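Local coordinates for protein internalin (Listeria monocytogenes serotype 4b, PDB 4FMZ) that probably takes part in adhesion to or invasion of host cells, as a leucine-rich-repeat protein of the internalin family, at residues A[73-79]-A[94-100]; A[228-234]-A[249-255]; A[236-240]-A[255-260]; A[266-270]-A[288-293]. The contacts are given in a common frame with arbitrary orientation. Numbering follows the deposited sequence.

Interaction 1 of 4, residues A[73-79]-A[94-100]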
loop_
_atom_site.group_PDB
_atom_site.type_symbol
_atom_site.label_atom_id
_atom_site.label_comp_id
_atom_site.label_asym_id
_atom_site.label_seq_id
_atom_site.Cartn_x
_atom_site.Cartn_y
_atom_site.Cartn_z
ATOM N N LEU A 73 17.189 4.927 6.158
ATOM C CA LEU A 73 18.203 3.881 6.060
ATOM C C LEU A 73 17.675 2.711 5.215
ATOM O O LEU A 73 18.020 1.543 5.453
ATOM C CB LEU A 73 18.641 3.409 7.448
ATOM C CG LEU A 73 19.419 4.417 8.300
ATOM C CD1 LEU A 73 19.565 3.914 9.700
ATOM C CD2 LEU A 73 20.816 4.714 7.702
ATOM N N ASN A 74 16.895 3.052 4.177
ATOM C CA ASN A 74 16.337 2.112 3.197
ATOM C C ASN A 74 17.421 1.329 2.503
ATOM O O ASN A 74 18.462 1.909 2.181
ATOM C CB ASN A 74 15.600 2.887 2.096
ATOM C CG ASN A 74 14.137 3.033 2.273
ATOM O OD1 ASN A 74 13.389 2.054 2.236
ATOM N ND2 ASN A 74 13.694 4.275 2.347
ATOM N N GLY A 75 17.161 0.051 2.232
ATOM C CA GLY A 75 18.062 -0.797 1.455
ATOM C C GLY A 75 19.486 -0.992 1.942
ATOM O O GLY A 75 20.423 -0.796 1.172
ATOM N N ASN A 76 19.673 -1.415 3.199
ATOM C CA ASN A 76 21.003 -1.719 3.736
ATOM C C ASN A 76 20.998 -3.175 4.262
ATOM O O ASN A 76 20.228 -3.992 3.748
ATOM C CB ASN A 76 21.409 -0.699 4.811
ATOM C CG ASN A 76 21.718 0.653 4.243
ATOM O OD1 ASN A 76 22.712 0.832 3.552
ATOM N ND2 ASN A 76 20.869 1.629 4.505
ATOM N N GLN A 77 21.833 -3.488 5.274
ATOM C CA GLN A 77 21.924 -4.831 5.860
ATOM C C GLN A 77 21.780 -4.725 7.385
ATOM O O GLN A 77 22.387 -5.501 8.130
ATOM C CB GLN A 77 23.258 -5.513 5.465
ATOM C CG GLN A 77 23.511 -5.640 3.957
ATOM C CD GLN A 77 22.687 -6.726 3.315
ATOM O OE1 GLN A 77 22.964 -7.916 3.470
ATOM N NE2 GLN A 77 21.671 -6.338 2.557
ATOM N N ILE A 78 20.971 -3.762 7.848
ATOM C CA ILE A 78 20.747 -3.521 9.271
ATOM C C ILE A 78 19.918 -4.647 9.886
ATOM O O ILE A 78 18.901 -5.048 9.320
ATOM C CB ILE A 78 20.108 -2.121 9.495
ATOM C CG1 ILE A 78 21.019 -1.007 8.907
ATOM C CG2 ILE A 78 19.839 -1.853 10.986
ATOM C CD1 ILE A 78 20.283 0.249 8.479
ATOM N N THR A 79 20.380 -5.162 11.045
ATOM C CA THR A 79 19.691 -6.198 11.820
ATOM C C THR A 79 19.288 -5.630 13.179
ATOM O O THR A 79 18.139 -5.757 13.565
ATOM C CB THR A 79 20.540 -7.471 11.987
ATOM O OG1 THR A 79 21.811 -7.132 12.526
ATOM C CG2 THR A 79 20.714 -8.241 10.695
ATOM N N TYR A 94 12.498 5.581 7.965
ATOM C CA TYR A 94 12.397 4.692 6.798
ATOM C C TYR A 94 13.482 3.637 6.891
ATOM O O TYR A 94 14.645 3.931 6.644
ATOM C CB TYR A 94 12.498 5.513 5.499
ATOM C CG TYR A 94 11.568 6.712 5.503
ATOM C CD1 TYR A 94 10.177 6.548 5.435
ATOM C CD2 TYR A 94 12.062 8.001 5.667
ATOM C CE1 TYR A 94 9.310 7.644 5.468
ATOM C CE2 TYR A 94 11.204 9.108 5.695
ATOM C CZ TYR A 94 9.825 8.925 5.593
ATOM O OH TYR A 94 8.950 9.995 5.616
ATOM N N ILE A 95 13.122 2.436 7.351
ATOM C CA ILE A 95 14.105 1.373 7.550
ATOM C C ILE A 95 13.667 0.084 6.882
ATOM O O ILE A 95 14.004 -1.003 7.355
ATOM C CB ILE A 95 14.481 1.153 9.046
ATOM C CG1 ILE A 95 13.247 1.205 9.974
ATOM C CG2 ILE A 95 15.555 2.147 9.470
ATOM C CD1 ILE A 95 13.526 0.861 11.481
ATOM N N GLY A 96 12.964 0.224 5.756
ATOM C CA GLY A 96 12.542 -0.901 4.932
ATOM C C GLY A 96 13.722 -1.472 4.158
ATOM O O GLY A 96 14.775 -0.841 4.077
ATOM N N THR A 97 13.547 -2.661 3.562
ATOM C CA THR A 97 14.539 -3.420 2.767
ATOM C C THR A 97 15.872 -3.589 3.561
ATOM O O THR A 97 16.963 -3.297 3.071
ATOM C CB THR A 97 14.730 -2.862 1.326
ATOM O OG1 THR A 97 14.903 -1.451 1.352
ATOM C CG2 THR A 97 13.564 -3.185 0.412
ATOM N N ASN A 98 15.750 -4.051 4.801
ATOM C CA ASN A 98 16.876 -4.361 5.684
ATOM C C ASN A 98 16.655 -5.788 6.200
ATOM O O ASN A 98 15.872 -6.530 5.596
ATOM C CB ASN A 98 16.991 -3.321 6.812
ATOM C CG ASN A 98 17.742 -2.090 6.396
ATOM O OD1 ASN A 98 18.950 -2.126 6.220
ATOM N ND2 ASN A 98 17.050 -0.978 6.210
ATOM N N LYS A 99 17.321 -6.179 7.287
ATOM C CA LYS A 99 17.172 -7.523 7.842
ATOM C C LYS A 99 16.661 -7.435 9.281
ATOM O O LYS A 99 17.006 -8.283 10.110
ATOM C CB LYS A 99 18.526 -8.261 7.780
ATOM C CG LYS A 99 18.996 -8.610 6.378
ATOM C CD LYS A 99 20.484 -8.946 6.372
ATOM C CE LYS A 99 20.868 -9.922 5.278
ATOM N NZ LYS A 99 20.711 -9.349 3.911
ATOM N N ILE A 100 15.823 -6.421 9.570
ATOM C CA ILE A 100 15.294 -6.164 10.909
ATOM C C ILE A 100 14.215 -7.196 11.280
ATOM O O ILE A 100 13.298 -7.457 10.500
ATOM C CB ILE A 100 14.783 -4.696 11.043
ATOM C CG1 ILE A 100 15.950 -3.680 10.916
ATOM C CG2 ILE A 100 14.057 -4.479 12.368
ATOM C CD1 ILE A 100 15.569 -2.372 10.245
HETATM O O HOH W 1 11.561 2.100 3.886
HETATM O O HOH W 2 12.583 -0.115 1.033
#
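This contact stacks two successive turns of a leucine-rich-repeat solenoid. Segments 73-79 and 94-100 leave neighbouring parallel strands and run side by side in the same direction. Leu73 N donates to Tyr94 O at 2.8 Å, and Gly75 N to Gly96 O at 3.1 Å. Lys99 N then reaches Ile78 O at 2.8 Å. Between these backbone bonds sits Asn98, the buried repeat asparagine. Its ND2 donates to Leu73 O at 2.8 Å, and its OD1 accepts from Ile78 N at 3.1 Å. One amide side chain thus serves the backbone at both ends of the bend in the preceding repeat. Asn76 repeats the role one turn earlier, with bonds to Val51 and Val56. Gly75 and Thr97 both have positive phi, so the two bends match. At the surface, Lys99 NZ donates to Gln77 OE1 at 2.7 Å. Two waters link Asn74 OD1 to Gly96 N and to Thr97 OG1, while Asn74 ND2 bonds Asn72 OD1. Inside, Leu73 CB meets Ile95 CG2 at 3.9 Å. The segments follow strands 70-72 and 92-94. Tyr94 lies edge-to-face with Tyr70 and with Tyr116 of strand 114-116, and Asn98 N donates weakly to Asp120 OD1 of the next repeat.

Interaction 2 of 4, residues A[228-234]-A[249-255]; sequences IGNNKIT and EIGTNQI
Two consecutive leucine-rich repeats stack here through the asparagine-bearing bends that follow strands 225-227 and 247-249. The segments run in the same direction. The CA pairs are Gly229 with Ile250 (4.2 Å), Asn230 with Thr252 (4.7 Å), Lys232 with Asn253 (5.2 Å) and Thr234 with Ile255 (4.3 Å). Asn230 (phi/psi 50/65) and Thr252 (56/53) turn each chain in the left-handed region. Asn231 and Asn253 follow in extended form, both with chi1 m.

Three backbone bonds set the spacing: Ile228 N to Glu249 O, 2.8 Å; Asn230 N to Gly251 O, 3.0 Å; Gln254 N to Ile233 O, 2.8 Å. A weak one joins Asn231 N to Thr252 O at 3.4 Å.

Buried Asn253 bridges the repeats. Its ND2 donates to Ile228 O at 3.3 Å and to Ile250 O at 3.0 Å. Its OD1 accepts from Ile233 N at 3.0 Å. Asn231 ND2 donates to Ile228 O at 3.0 Å. Asn275 continues the series by bonding Ile250 and Ile255.

Apolar packing faces the solenoid interior. Ile228 and Ile250 are both tt, and Ile250 CD1 lies 3.6 Å from Ile228 CG2 and 3.9 Å from Ile233 CD1.

On the outside, Thr234 CG2 touches Gln254 CB at 3.6 Å, and one water donates to Lys232 O at 2.9 Å and to Gln254 OE1 at 2.7 Å.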
loop_
_atom_site.group_PDB
_atom_site.type_symbol
_atom_site.label_atom_id
_atom_site.label_comp_id
_atom_site.label_asym_id
_atom_site.label_seq_id
_atom_site.Cartn_x
_atom_site.Cartn_y
_atom_site.Cartn_z
ATOM N N ILE A 228 -9.564 -5.400 -5.919
ATOM C CA ILE A 228 -9.799 -6.577 -5.089
ATOM C C ILE A 228 -9.947 -7.839 -5.989
ATOM O O ILE A 228 -10.753 -8.732 -5.718
ATOM C CB ILE A 228 -11.025 -6.277 -4.158
ATOM C CG1 ILE A 228 -11.095 -7.198 -2.918
ATOM C CG2 ILE A 228 -12.362 -6.126 -4.911
ATOM C CD1 ILE A 228 -11.954 -6.638 -1.715
ATOM N N GLY A 229 -9.095 -7.916 -7.021
ATOM C CA GLY A 229 -9.017 -9.069 -7.907
ATOM C C GLY A 229 -8.492 -10.294 -7.173
ATOM O O GLY A 229 -7.944 -10.166 -6.074
ATOM N N ASN A 230 -8.638 -11.486 -7.766
ATOM C CA ASN A 230 -8.214 -12.764 -7.173
ATOM C C ASN A 230 -8.731 -12.946 -5.741
ATOM O O ASN A 230 -7.964 -13.001 -4.769
ATOM C CB ASN A 230 -6.713 -13.034 -7.202
ATOM C CG ASN A 230 -6.507 -14.555 -7.328
ATOM O OD1 ASN A 230 -7.092 -15.375 -6.600
ATOM N ND2 ASN A 230 -5.730 -15.001 -8.277
ATOM N N ASN A 231 -10.040 -13.032 -5.628
ATOM C CA ASN A 231 -10.727 -13.304 -4.383
ATOM C C ASN A 231 -11.849 -14.289 -4.726
ATOM O O ASN A 231 -11.782 -14.936 -5.780
ATOM C CB ASN A 231 -11.209 -12.009 -3.732
ATOM C CG ASN A 231 -10.115 -11.339 -2.945
ATOM O OD1 ASN A 231 -9.706 -11.830 -1.904
ATOM N ND2 ASN A 231 -9.574 -10.246 -3.449
ATOM N N LYS A 232 -12.845 -14.426 -3.863
ATOM C CA LYS A 232 -13.963 -15.353 -4.100
ATOM C C LYS A 232 -15.288 -14.581 -4.063
ATOM O O LYS A 232 -16.286 -15.075 -3.551
ATOM C CB LYS A 232 -13.926 -16.486 -3.044
ATOM C CG LYS A 232 -12.675 -17.378 -3.125
ATOM C CD LYS A 232 -12.705 -18.535 -2.120
ATOM C CE LYS A 232 -12.304 -18.178 -0.709
ATOM N NZ LYS A 232 -12.380 -19.349 0.206
ATOM N N ILE A 233 -15.295 -13.359 -4.616
ATOM C CA ILE A 233 -16.478 -12.495 -4.605
ATOM C C ILE A 233 -17.482 -12.919 -5.690
ATOM O O ILE A 233 -17.115 -13.147 -6.850
ATOM C CB ILE A 233 -16.068 -11.006 -4.758
ATOM C CG1 ILE A 233 -15.110 -10.572 -3.616
ATOM C CG2 ILE A 233 -17.301 -10.086 -4.816
ATOM C CD1 ILE A 233 -14.170 -9.461 -3.991
ATOM N N THR A 234 -18.764 -12.964 -5.305
ATOM C CA THR A 234 -19.853 -13.305 -6.215
ATOM C C THR A 234 -20.808 -12.119 -6.357
ATOM O O THR A 234 -21.238 -11.817 -7.467
ATOM C CB THR A 234 -20.609 -14.564 -5.734
ATOM O OG1 THR A 234 -21.077 -14.344 -4.400
ATOM C CG2 THR A 234 -19.746 -15.806 -5.738
ATOM N N GLU A 249 -11.275 -2.640 -9.968
ATOM C CA GLU A 249 -10.599 -3.865 -10.418
ATOM C C GLU A 249 -11.096 -5.008 -9.577
ATOM O O GLU A 249 -10.870 -5.013 -8.364
ATOM C CB GLU A 249 -9.064 -3.760 -10.309
ATOM C CG GLU A 249 -8.408 -2.739 -11.215
ATOM C CD GLU A 249 -6.907 -2.581 -11.037
ATOM O OE1 GLU A 249 -6.306 -3.290 -10.196
ATOM O OE2 GLU A 249 -6.330 -1.732 -11.751
ATOM N N ILE A 250 -11.812 -5.934 -10.187
ATOM C CA ILE A 250 -12.382 -7.060 -9.464
ATOM C C ILE A 250 -12.361 -8.298 -10.391
ATOM O O ILE A 250 -13.254 -9.146 -10.359
ATOM C CB ILE A 250 -13.788 -6.654 -8.906
ATOM C CG1 ILE A 250 -14.296 -7.596 -7.796
ATOM C CG2 ILE A 250 -14.823 -6.294 -9.983
ATOM C CD1 ILE A 250 -15.267 -6.987 -6.791
ATOM N N GLY A 251 -11.282 -8.406 -11.162
ATOM C CA GLY A 251 -11.060 -9.537 -12.048
ATOM C C GLY A 251 -10.707 -10.778 -11.248
ATOM O O GLY A 251 -10.389 -10.681 -10.055
ATOM N N THR A 252 -10.800 -11.959 -11.874
ATOM C CA THR A 252 -10.461 -13.251 -11.252
ATOM C C THR A 252 -11.290 -13.478 -9.931
ATOM O O THR A 252 -10.754 -13.754 -8.845
ATOM C CB THR A 252 -8.932 -13.379 -11.057
ATOM O OG1 THR A 252 -8.276 -12.841 -12.211
ATOM C CG2 THR A 252 -8.487 -14.819 -10.868
ATOM N N ASN A 253 -12.604 -13.343 -10.054
ATOM C CA ASN A 253 -13.531 -13.590 -8.952
ATOM C C ASN A 253 -14.605 -14.579 -9.443
ATOM O O ASN A 253 -14.350 -15.295 -10.412
ATOM C CB ASN A 253 -14.116 -12.270 -8.428
ATOM C CG ASN A 253 -13.225 -11.627 -7.410
ATOM O OD1 ASN A 253 -13.104 -12.108 -6.294
ATOM N ND2 ASN A 253 -12.565 -10.538 -7.773
ATOM N N GLN A 254 -15.777 -14.633 -8.782
ATOM C CA GLN A 254 -16.863 -15.541 -9.166
ATOM C C GLN A 254 -18.139 -14.736 -9.458
ATOM O O GLN A 254 -19.232 -15.152 -9.109
ATOM C CB GLN A 254 -17.087 -16.593 -8.060
ATOM C CG GLN A 254 -15.967 -17.631 -7.948
ATOM C CD GLN A 254 -16.003 -18.409 -6.652
ATOM O OE1 GLN A 254 -17.032 -18.962 -6.247
ATOM N NE2 GLN A 254 -14.858 -18.510 -5.995
ATOM N N ILE A 255 -17.991 -13.578 -10.106
ATOM C CA ILE A 255 -19.098 -12.676 -10.433
ATOM C C ILE A 255 -19.808 -13.131 -11.709
ATOM O O ILE A 255 -19.144 -13.390 -12.715
ATOM C CB ILE A 255 -18.537 -11.230 -10.581
ATOM C CG1 ILE A 255 -17.901 -10.735 -9.258
ATOM C CG2 ILE A 255 -19.583 -10.230 -11.124
ATOM C CD1 ILE A 255 -16.790 -9.723 -9.481
HETATM O O HOH W 3 -17.569 -17.677 -3.899
#

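Interaction 3 of 4, residues A[236-240]-A[255-260]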
loop_
_atom_site.group_PDB
_atom_site.type_symbol
_atom_site.label_atom_id
_atom_site.label_comp_id
_atom_site.label_asym_id
_atom_site.label_seq_id
_atom_site.Cartn_x
_atom_site.Cartn_y
_atom_site.Cartn_z
ATOM N N LEU A 236 -21.851 -8.163 -6.097
ATOM C CA LEU A 236 -21.398 -6.783 -6.253
ATOM C C LEU A 236 -22.387 -5.747 -5.714
ATOM O O LEU A 236 -22.041 -4.568 -5.701
ATOM C CB LEU A 236 -21.118 -6.466 -7.738
ATOM C CG LEU A 236 -19.953 -7.175 -8.418
ATOM C CD1 LEU A 236 -19.710 -6.599 -9.792
ATOM C CD2 LEU A 236 -18.685 -7.062 -7.590
ATOM N N SER A 237 -23.592 -6.160 -5.261
ATOM C CA SER A 237 -24.634 -5.252 -4.745
ATOM C C SER A 237 -24.086 -4.259 -3.671
ATOM O O SER A 237 -24.484 -3.093 -3.746
ATOM C CB SER A 237 -25.868 -6.014 -4.248
ATOM O OG SER A 237 -25.675 -6.709 -3.025
ATOM N N PRO A 238 -23.095 -4.596 -2.785
ATOM C CA PRO A 238 -22.571 -3.572 -1.846
ATOM C C PRO A 238 -21.891 -2.357 -2.512
ATOM O O PRO A 238 -21.689 -1.354 -1.845
ATOM C CB PRO A 238 -21.550 -4.354 -1.013
ATOM C CG PRO A 238 -22.019 -5.765 -1.081
ATOM C CD PRO A 238 -22.462 -5.906 -2.509
ATOM N N LEU A 239 -21.561 -2.426 -3.819
ATOM C CA LEU A 239 -20.920 -1.314 -4.539
ATOM C C LEU A 239 -21.933 -0.344 -5.150
ATOM O O LEU A 239 -21.540 0.731 -5.596
ATOM C CB LEU A 239 -20.009 -1.848 -5.692
ATOM C CG LEU A 239 -18.977 -2.924 -5.372
ATOM C CD1 LEU A 239 -18.219 -3.333 -6.632
ATOM C CD2 LEU A 239 -18.001 -2.456 -4.298
ATOM N N ALA A 240 -23.225 -0.741 -5.205
ATOM C CA ALA A 240 -24.307 -0.032 -5.890
ATOM C C ALA A 240 -24.446 1.464 -5.585
ATOM O O ALA A 240 -24.803 2.214 -6.502
ATOM C CB ALA A 240 -25.637 -0.723 -5.649
ATOM N N ILE A 255 -17.991 -13.578 -10.106
ATOM C CA ILE A 255 -19.098 -12.676 -10.433
ATOM C C ILE A 255 -19.808 -13.131 -11.709
ATOM O O ILE A 255 -19.144 -13.390 -12.715
ATOM C CB ILE A 255 -18.537 -11.230 -10.581
ATOM C CG1 ILE A 255 -17.901 -10.735 -9.258
ATOM C CG2 ILE A 255 -19.583 -10.230 -11.124
ATOM C CD1 ILE A 255 -16.790 -9.723 -9.481
ATOM N N SER A 256 -21.148 -13.181 -11.684
ATOM C CA SER A 256 -21.925 -13.521 -12.881
ATOM C C SER A 256 -22.902 -12.401 -13.221
ATOM O O SER A 256 -23.505 -12.417 -14.293
ATOM C CB SER A 256 -22.669 -14.848 -12.715
ATOM O OG SER A 256 -23.516 -14.854 -11.583
ATOM N N ASP A 257 -23.034 -11.417 -12.323
ATOM C CA ASP A 257 -23.970 -10.310 -12.459
ATOM C C ASP A 257 -23.283 -8.991 -12.090
ATOM O O ASP A 257 -22.743 -8.861 -10.987
ATOM C CB ASP A 257 -25.201 -10.585 -11.545
ATOM C CG ASP A 257 -26.344 -9.588 -11.570
ATOM O OD1 ASP A 257 -26.142 -8.461 -12.055
ATOM O OD2 ASP A 257 -27.428 -9.922 -11.048
ATOM N N ILE A 258 -23.344 -8.001 -13.004
ATOM C CA ILE A 258 -22.752 -6.684 -12.775
ATOM C C ILE A 258 -23.817 -5.556 -12.762
ATOM O O ILE A 258 -23.436 -4.393 -12.916
ATOM C CB ILE A 258 -21.600 -6.360 -13.780
ATOM C CG1 ILE A 258 -22.080 -6.336 -15.259
ATOM C CG2 ILE A 258 -20.397 -7.276 -13.564
ATOM C CD1 ILE A 258 -21.264 -5.367 -16.183
ATOM N N ASN A 259 -25.126 -5.876 -12.546
ATOM C CA ASN A 259 -26.196 -4.869 -12.497
ATOM C C ASN A 259 -25.866 -3.740 -11.505
ATOM O O ASN A 259 -26.214 -2.587 -11.749
ATOM C CB ASN A 259 -27.542 -5.503 -12.126
ATOM C CG ASN A 259 -28.698 -4.535 -12.174
ATOM O OD1 ASN A 259 -29.168 -4.144 -13.248
ATOM N ND2 ASN A 259 -29.161 -4.101 -11.006
ATOM N N ALA A 260 -25.184 -4.075 -10.404
ATOM C CA ALA A 260 -24.794 -3.144 -9.338
ATOM C C ALA A 260 -23.936 -1.941 -9.804
ATOM O O ALA A 260 -23.832 -0.972 -9.059
ATOM C CB ALA A 260 -24.040 -3.895 -8.259
HETATM O O HOH W 4 -23.432 -8.945 -8.305
HETATM O O HOH W 5 -25.306 1.252 -9.171
#
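Two waters make the polar links of this contact, and the two segments share no direct hydrogen bond. One water accepts from Leu236 N at 2.8 Å and donates to Asp257 O at 2.8 Å. The other donates to Ala240 O at 2.9 Å and to Ala260 O at 2.7 Å. Each water fills a gap between backbone groups of adjacent repeats.

The rest is apolar packing around Leu236, whose CA-to-CB bond points toward the other segment. Its CD2 lies 3.8 Å from Ile255 CD1, and its CD1 lies 3.9 Å from Ile258 CG2. Leu236 CB is 3.9 Å from Ala260 CB. The small Ala260 allows a close approach, and its CB comes within 3.3 Å of Leu236 O. The backbones also come near each other where Ala240 CA makes a CA-H...O contact with Ala260 O at 3.3 Å.

Segment 236-240 holds a short 3-10 turn that includes Ser237, Pro238 and Leu239. Leu239 N bonds Leu236 O at 2.9 Å, and Ala240 N bonds Ser237 O at 3.0 Å. In 255-260 another 3-10 segment starts at Asn259. Asp257 OD1 accepts from Asn259 N at 2.8 Å, which forms an Asx turn just ahead of it. Asp235 OD1 likewise bonds Ser237 N in the preceding repeat. Stacked 3-10 turns of this kind form the convex side of the internalin leucine-rich-repeat solenoid, opposite its parallel sheet.

Interaction 4 of 4, residues A[266-270]-A[288-293]; sequences KLKML and QLNSLF. With EDO (1,2-ethanediol), chain F.
Met269, present as selenomethionine, lays its SE against the ring edge of Phe293, 3.6 Å from CE1. The SE is 4.8 Å from the ring centroid and 81° off the ring normal, a Met-aromatic contact. Met269 has chi1 148°, chi2 70° (p) and chi3 114°; Phe293 has chi1 m and chi2 89°.

Lys268 (phi/psi -108/-30) and Asn290 (-111/-31) precede the strands. Met269-Leu270 and Ser291-Phe293 are extended and pair in parallel: Met269 with Ser291 (CA-CA 4.8 Å), Leu270 with Leu292 (5.0 Å). Leu270 N donates to Ser291 O at 2.9 Å, and Phe293 N to Leu270 O at 2.9 Å. Lys268 O accepts from Asn290 N at 2.8 Å and Ser291 N at 3.1 Å.

Leu270 and Leu292 share one face, both with chi1 t and chi2 p, and Leu270 CD2 meets Leu292 CD1 at 3.9 Å. Met269 and Ser291 share the other face. Lys268 NZ donates to Asn290 OD1 at 3.2 Å, while Asn290 ND2 bonds Asn312 O. A 1,2-ethanediol, probably from the crystallisation liquor, donates weakly from O2 to Asn290 OD1 at 3.2 Å.

This repeating pairing is characteristic of a leucine-rich-repeat sheet. Strand 247-249 flanks 269-271, with Leu248 against Leu270. Strand 315-317 flanks 291-293, with Phe317 edge-to-face to Phe293.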
loop_
_atom_site.group_PDB
_atom_site.type_symbol
_atom_site.label_atom_id
_atom_site.label_comp_id
_atom_site.label_asym_id
_atom_site.label_seq_id
_atom_site.Cartn_x
_atom_site.Cartn_y
_atom_site.Cartn_z
ATOM N N LYS A 266 -19.197 7.715 -12.433
ATOM C CA LYS A 266 -17.867 8.325 -12.437
ATOM C C LYS A 266 -16.803 7.294 -12.849
ATOM O O LYS A 266 -15.657 7.679 -13.082
ATOM C CB LYS A 266 -17.521 8.980 -11.083
ATOM C CG LYS A 266 -18.277 10.283 -10.849
ATOM C CD LYS A 266 -17.672 11.109 -9.722
ATOM N N LEU A 267 -17.188 5.994 -12.976
ATOM C CA LEU A 267 -16.256 4.934 -13.362
ATOM C C LEU A 267 -15.558 5.224 -14.688
ATOM O O LEU A 267 -16.210 5.442 -15.708
ATOM C CB LEU A 267 -16.934 3.561 -13.456
ATOM C CG LEU A 267 -17.136 2.756 -12.171
ATOM C CD1 LEU A 267 -17.848 1.452 -12.475
ATOM C CD2 LEU A 267 -15.801 2.435 -11.506
ATOM N N LYS A 268 -14.217 5.247 -14.638
ATOM C CA LYS A 268 -13.320 5.430 -15.777
ATOM C C LYS A 268 -12.625 4.108 -16.103
ATOM O O LYS A 268 -12.256 3.875 -17.254
ATOM C CB LYS A 268 -12.264 6.519 -15.496
ATOM C CG LYS A 268 -12.823 7.931 -15.241
ATOM C CD LYS A 268 -13.250 8.649 -16.520
ATOM C CE LYS A 268 -12.743 10.067 -16.602
ATOM N NZ LYS A 268 -11.278 10.123 -16.888
HETATM N N MSE A 269 -12.411 3.262 -15.069
HETATM C CA MSE A 269 -11.739 1.976 -15.210
HETATM C C MSE A 269 -12.615 0.872 -14.647
HETATM O O MSE A 269 -13.039 0.922 -13.492
HETATM C CB MSE A 269 -10.349 2.004 -14.522
HETATM C CG MSE A 269 -9.894 0.645 -13.916
HETATM SE SE MSE A 269 -9.465 -0.682 -15.209
HETATM C CE MSE A 269 -7.525 -0.858 -14.882
ATOM N N LEU A 270 -12.893 -0.130 -15.476
ATOM C CA LEU A 270 -13.655 -1.271 -15.004
ATOM C C LEU A 270 -12.959 -2.549 -15.432
ATOM O O LEU A 270 -12.937 -2.859 -16.618
ATOM C CB LEU A 270 -15.126 -1.252 -15.475
ATOM C CG LEU A 270 -15.977 -2.441 -15.028
ATOM C CD1 LEU A 270 -16.083 -2.522 -13.486
ATOM C CD2 LEU A 270 -17.366 -2.377 -15.646
ATOM N N GLN A 288 -18.683 7.319 -19.560
ATOM C CA GLN A 288 -17.430 7.977 -19.181
ATOM C C GLN A 288 -16.220 6.985 -19.116
ATOM O O GLN A 288 -15.078 7.437 -18.989
ATOM C CB GLN A 288 -17.620 8.713 -17.827
ATOM C CG GLN A 288 -16.673 9.899 -17.579
ATOM C CD GLN A 288 -17.011 11.196 -18.301
ATOM O OE1 GLN A 288 -17.569 11.224 -19.410
ATOM N NE2 GLN A 288 -16.614 12.312 -17.701
ATOM N N LEU A 289 -16.462 5.661 -19.222
ATOM C CA LEU A 289 -15.419 4.622 -19.179
ATOM C C LEU A 289 -14.299 4.829 -20.229
ATOM O O LEU A 289 -14.598 5.138 -21.380
ATOM C CB LEU A 289 -16.040 3.228 -19.406
ATOM C CG LEU A 289 -16.653 2.522 -18.194
ATOM C CD1 LEU A 289 -17.527 1.331 -18.647
ATOM C CD2 LEU A 289 -15.570 2.078 -17.195
ATOM N N ASN A 290 -13.022 4.658 -19.820
ATOM C CA ASN A 290 -11.858 4.750 -20.715
ATOM C C ASN A 290 -11.212 3.381 -20.898
ATOM O O ASN A 290 -10.591 3.129 -21.926
ATOM C CB ASN A 290 -10.796 5.748 -20.181
ATOM C CG ASN A 290 -11.244 7.192 -20.110
ATOM O OD1 ASN A 290 -10.931 7.907 -19.157
ATOM N ND2 ASN A 290 -11.954 7.675 -21.128
ATOM N N SER A 291 -11.298 2.523 -19.868
ATOM C CA SER A 291 -10.675 1.202 -19.877
ATOM C C SER A 291 -11.656 0.183 -19.367
ATOM O O SER A 291 -12.223 0.340 -18.275
ATOM C CB SER A 291 -9.404 1.195 -19.032
ATOM O OG SER A 291 -8.569 2.285 -19.383
ATOM N N LEU A 292 -11.865 -0.858 -20.174
ATOM C CA LEU A 292 -12.826 -1.908 -19.867
ATOM C C LEU A 292 -12.221 -3.259 -20.144
ATOM O O LEU A 292 -11.818 -3.538 -21.274
ATOM C CB LEU A 292 -14.111 -1.686 -20.694
ATOM C CG LEU A 292 -15.255 -2.703 -20.598
ATOM C CD1 LEU A 292 -15.796 -2.820 -19.168
ATOM C CD2 LEU A 292 -16.374 -2.295 -21.503
ATOM N N PHE A 293 -12.146 -4.103 -19.106
ATOM C CA PHE A 293 -11.578 -5.449 -19.233
ATOM C C PHE A 293 -12.687 -6.479 -19.004
ATOM O O PHE A 293 -13.174 -6.649 -17.879
ATOM C CB PHE A 293 -10.402 -5.643 -18.266
ATOM C CG PHE A 293 -9.274 -4.655 -18.491
ATOM C CD1 PHE A 293 -9.264 -3.425 -17.845
ATOM C CD2 PHE A 293 -8.252 -4.934 -19.386
ATOM C CE1 PHE A 293 -8.244 -2.499 -18.080
ATOM C CE2 PHE A 293 -7.231 -4.004 -19.625
ATOM C CZ PHE A 293 -7.226 -2.800 -18.962
HETATM C C1 EDO F . -8.082 4.403 -16.997
HETATM O O1 EDO F . -6.789 4.660 -17.541
HETATM C C2 EDO F . -8.598 5.619 -16.190
HETATM O O2 EDO F . -8.832 6.731 -17.045
HETATM O O HOH W 6 -18.854 6.214 -16.372
#

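From the N terminus, each contact closes a loop of about one repeat and joins adjacent turns of the solenoid. Interaction 1 comes first, joining the bends after strands 70-72 and 92-94. It stands apart, its centre about 35 Å or more from the others' and on the opposite side of the chain's centre. Interactions 2 and 3 join the same two repeats. They cross along the chain, share Ile255, and touch where Ile250 CD1 packs 3.5 Å from Leu236 CD2. The chain runs on from the bends of interaction 2 into the 3-10 turns of interaction 3. Interaction 4 follows in series, pairing strands 269-271 and 291-293. It packs on interaction 2: Glu249 OE2, hydrogen-bonded to Trp247 NE1, lies 3.5 Å from Met269 CE.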